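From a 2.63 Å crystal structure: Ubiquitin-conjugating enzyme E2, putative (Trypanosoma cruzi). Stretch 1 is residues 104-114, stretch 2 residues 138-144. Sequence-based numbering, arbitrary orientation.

Stretch 1 104-114: GICDRMVNDFW
Stretch 2 (138-144) RRDDDVN

Two carboxylates meet oxygen to oxygen in this contact: OD2 of Asp 112 lies 2.7 Å from OD2 of Asp 140, a separation that suggests one of the acids is protonated and donates to the other. Asp 112 adopts the m rotamer (chi1 -61°) and Asp 140 the p rotamer (chi1 62°), with both CA-to-CB bonds directed toward the opposing stretch. Positive charge is nearby, since Arg 108 NE is 4.1 Å from Asp 140 OD2; that oxygen lies well out of the guanidinium plane, so the attraction is one of charge without an N-H directed at it. The same arginine, m at chi1 with chi2 and chi3 near 145°, reaches across to the second stretch and brings NH2 to 3.4 Å from the backbone O of Asp 140.

Stretch 1 runs in extended form through Gly 104 (phi/psi -73/150), Ile 105 (-124/155) and Cys 106 (-62/136), then turns into a short helix that includes residues 108-111. The Cys 106 side chain, t at chi1 (-173°), caps this turn: Arg 108 N donates to Cys 106 SG at 3.6 Å. Backbone bonds from Met 109 N to Cys 106 O (3.3 Å), Asn 111 N to Asp 107 O (2.8 Å) and Asp 112 N to Arg 108 O (3.1 Å) wind the chain onward. Stretch 2 has no regular helix or strand; Asp 140 (-115/14) and Asp 141 (-117/16) share almost the same backbone conformation before Asp 142 (-70/129) extends the chain.

The register is set by Cys 106 and Asp 141, whose CA atoms are 5.2 Å apart. Their CB atoms approach to 4.0 Å, and Cys 106 CB is 3.7 Å from Asp 141 O. No clear direct hydrogen bond joins the stretches, but a water links their backbones here, accepting from Cys 106 N at 2.9 Å and donating to Asp 141 O at 2.6 Å. Val 143, m at chi1 (-54°), packs beside this bridge, its CG1 lying 3.4 Å from Cys 106 N and 3.7 Å from Cys 106 CB.

Asp 141, p at chi1 (55°), is buried and places OD2 3.7 Å from Met 109 CG; both its carboxylate oxygens are hydrogen-bonded elsewhere in the structure. Met 109 is extended, t at all three chi angles, and its end leads away from stretch 2. Farther along, Phe 113 and Arg 139, both m at chi1, touch loosely and obliquely, with Phe 113 CZ 4.5 Å from Arg 139 NH1.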

# COMPACT_ATOMS: atom_id res chain seq x y z
N GLY A 104 7.75 1.10 -6.81
CA GLY A 104 7.77 -0.35 -6.62
C GLY A 104 7.94 -0.77 -5.16
O GLY A 104 8.54 -0.06 -4.37
N ILE A 105 7.37 -1.92 -4.82
CA ILE A 105 7.74 -2.60 -3.59
C ILE A 105 8.20 -4.04 -3.93
O ILE A 105 7.83 -4.65 -4.97
CB ILE A 105 6.60 -2.63 -2.55
CG1 ILE A 105 5.46 -3.54 -3.02
CG2 ILE A 105 6.11 -1.22 -2.22
CD1 ILE A 105 4.27 -3.61 -2.09
N CYS A 106 9.02 -4.57 -3.03
CA CYS A 106 9.50 -5.93 -3.12
C CYS A 106 8.30 -6.85 -3.03
O CYS A 106 7.41 -6.63 -2.20
CB CYS A 106 10.44 -6.18 -1.95
SG CYS A 106 11.28 -7.77 -2.03
N ASP A 107 8.25 -7.87 -3.89
CA ASP A 107 7.11 -8.79 -3.85
C ASP A 107 7.08 -9.54 -2.54
O ASP A 107 6.05 -10.08 -2.18
CB ASP A 107 7.12 -9.86 -4.91
CG ASP A 107 7.99 -9.56 -6.03
OD1 ASP A 107 8.10 -8.37 -6.41
OD2 ASP A 107 8.56 -10.55 -6.55
N ARG A 108 8.22 -9.61 -1.86
CA ARG A 108 8.30 -10.38 -0.64
C ARG A 108 7.40 -9.83 0.43
O ARG A 108 6.82 -10.61 1.21
CB ARG A 108 9.72 -10.48 -0.15
CG ARG A 108 10.53 -11.41 -1.00
CD ARG A 108 11.94 -10.93 -1.06
NE ARG A 108 12.91 -12.00 -1.05
CZ ARG A 108 14.22 -11.78 -1.17
NH1 ARG A 108 15.08 -12.82 -1.17
NH2 ARG A 108 14.67 -10.53 -1.30
N MET A 109 7.26 -8.52 0.45
CA MET A 109 6.42 -7.87 1.44
C MET A 109 5.09 -8.55 1.53
O MET A 109 4.58 -8.75 2.60
CB MET A 109 6.20 -6.43 1.06
CG MET A 109 5.45 -5.62 2.09
SD MET A 109 5.60 -3.85 1.71
CE MET A 109 4.17 -3.23 2.58
N VAL A 110 4.51 -8.88 0.39
CA VAL A 110 3.19 -9.49 0.34
C VAL A 110 3.27 -11.00 0.20
O VAL A 110 2.45 -11.71 0.77
CB VAL A 110 2.35 -8.90 -0.84
CG1 VAL A 110 1.17 -9.82 -1.17
CG2 VAL A 110 1.87 -7.50 -0.53
N ASN A 111 4.26 -11.48 -0.56
CA ASN A 111 4.29 -12.88 -1.01
C ASN A 111 4.73 -13.88 0.02
O ASN A 111 4.33 -15.04 -0.03
CB ASN A 111 5.19 -13.03 -2.24
CG ASN A 111 4.60 -12.38 -3.47
OD1 ASN A 111 3.42 -12.04 -3.51
ND2 ASN A 111 5.42 -12.20 -4.46
N ASP A 112 5.53 -13.44 0.98
CA ASP A 112 5.94 -14.30 2.09
C ASP A 112 4.74 -14.75 2.93
O ASP A 112 4.75 -15.86 3.50
CB ASP A 112 6.96 -13.60 3.01
CG ASP A 112 8.25 -13.24 2.28
OD1 ASP A 112 8.35 -13.44 1.06
OD2 ASP A 112 9.16 -12.73 2.95
N PHE A 113 3.70 -13.92 2.95
CA PHE A 113 2.56 -14.07 3.88
C PHE A 113 1.23 -14.39 3.18
O PHE A 113 0.16 -14.44 3.81
CB PHE A 113 2.41 -12.78 4.70
CG PHE A 113 3.71 -12.22 5.13
CD1 PHE A 113 4.50 -12.89 6.04
CD2 PHE A 113 4.17 -11.02 4.62
CE1 PHE A 113 5.73 -12.38 6.43
CE2 PHE A 113 5.40 -10.49 5.01
CZ PHE A 113 6.18 -11.18 5.91
N TRP A 114 1.27 -14.61 1.88
CA TRP A 114 0.04 -14.79 1.11
C TRP A 114 -0.46 -16.19 1.22
O TRP A 114 0.32 -17.13 1.16
CB TRP A 114 0.27 -14.40 -0.36
CG TRP A 114 -0.96 -14.55 -1.21
CD1 TRP A 114 -1.18 -15.51 -2.18
CD2 TRP A 114 -2.19 -13.77 -1.16
NE1 TRP A 114 -2.41 -15.36 -2.74
CE2 TRP A 114 -3.08 -14.35 -2.16
CE3 TRP A 114 -2.63 -12.69 -0.41
CZ2 TRP A 114 -4.34 -13.84 -2.40
CZ3 TRP A 114 -3.91 -12.18 -0.66
CH2 TRP A 114 -4.74 -12.75 -1.62
N ARG A 138 13.35 -3.61 9.96
CA ARG A 138 13.84 -4.13 8.72
C ARG A 138 13.55 -5.62 8.55
O ARG A 138 13.70 -6.39 9.50
CB ARG A 138 15.35 -3.92 8.69
CG ARG A 138 16.00 -4.31 7.39
CD ARG A 138 17.31 -3.59 7.16
NE ARG A 138 17.79 -3.88 5.81
CZ ARG A 138 18.40 -5.01 5.46
NH1 ARG A 138 18.64 -5.97 6.36
NH2 ARG A 138 18.78 -5.17 4.19
N ARG A 139 13.20 -6.04 7.32
CA ARG A 139 13.13 -7.47 6.95
C ARG A 139 13.86 -7.79 5.64
O ARG A 139 15.03 -7.48 5.49
CB ARG A 139 11.69 -7.94 6.86
CG ARG A 139 10.97 -7.81 8.16
CD ARG A 139 9.50 -8.06 7.95
NE ARG A 139 8.76 -7.59 9.10
CZ ARG A 139 7.49 -7.23 9.08
NH1 ARG A 139 6.77 -7.27 7.97
NH2 ARG A 139 6.93 -6.84 10.21
N ASP A 140 13.18 -8.44 4.70
CA ASP A 140 13.79 -8.92 3.47
C ASP A 140 13.18 -8.18 2.30
O ASP A 140 13.35 -8.58 1.17
CB ASP A 140 13.55 -10.43 3.35
CG ASP A 140 12.07 -10.79 3.28
OD1 ASP A 140 11.20 -9.95 3.64
OD2 ASP A 140 11.76 -11.92 2.85
N ASP A 141 12.47 -7.07 2.61
CA ASP A 141 11.66 -6.30 1.63
C ASP A 141 12.14 -4.86 1.43
O ASP A 141 11.43 -4.01 0.88
CB ASP A 141 10.16 -6.34 2.02
CG ASP A 141 9.88 -5.85 3.43
OD1 ASP A 141 10.84 -5.58 4.18
OD2 ASP A 141 8.69 -5.76 3.81
N ASP A 142 13.36 -4.59 1.86
CA ASP A 142 14.00 -3.31 1.56
C ASP A 142 14.35 -3.24 0.09
O ASP A 142 14.94 -4.19 -0.44
CB ASP A 142 15.25 -3.12 2.41
CG ASP A 142 14.99 -2.30 3.68
OD1 ASP A 142 13.85 -2.31 4.24
OD2 ASP A 142 15.95 -1.63 4.11
N VAL A 143 13.94 -2.12 -0.55
CA VAL A 143 14.20 -1.85 -1.98
C VAL A 143 15.06 -0.60 -2.20
O VAL A 143 15.53 -0.38 -3.29
CB VAL A 143 12.89 -1.65 -2.82
CG1 VAL A 143 11.96 -2.83 -2.66
CG2 VAL A 143 12.19 -0.37 -2.44
N ASN A 144 15.21 0.24 -1.17
CA ASN A 144 15.89 1.53 -1.26
C ASN A 144 16.86 1.63 -0.10
O ASN A 144 16.48 2.10 0.98
CB ASN A 144 14.84 2.64 -1.15
CG ASN A 144 15.42 4.05 -1.33
OD1 ASN A 144 16.62 4.26 -1.24
ND2 ASN A 144 14.55 5.01 -1.60
O HOH W 1 9.32 -3.28 -0.49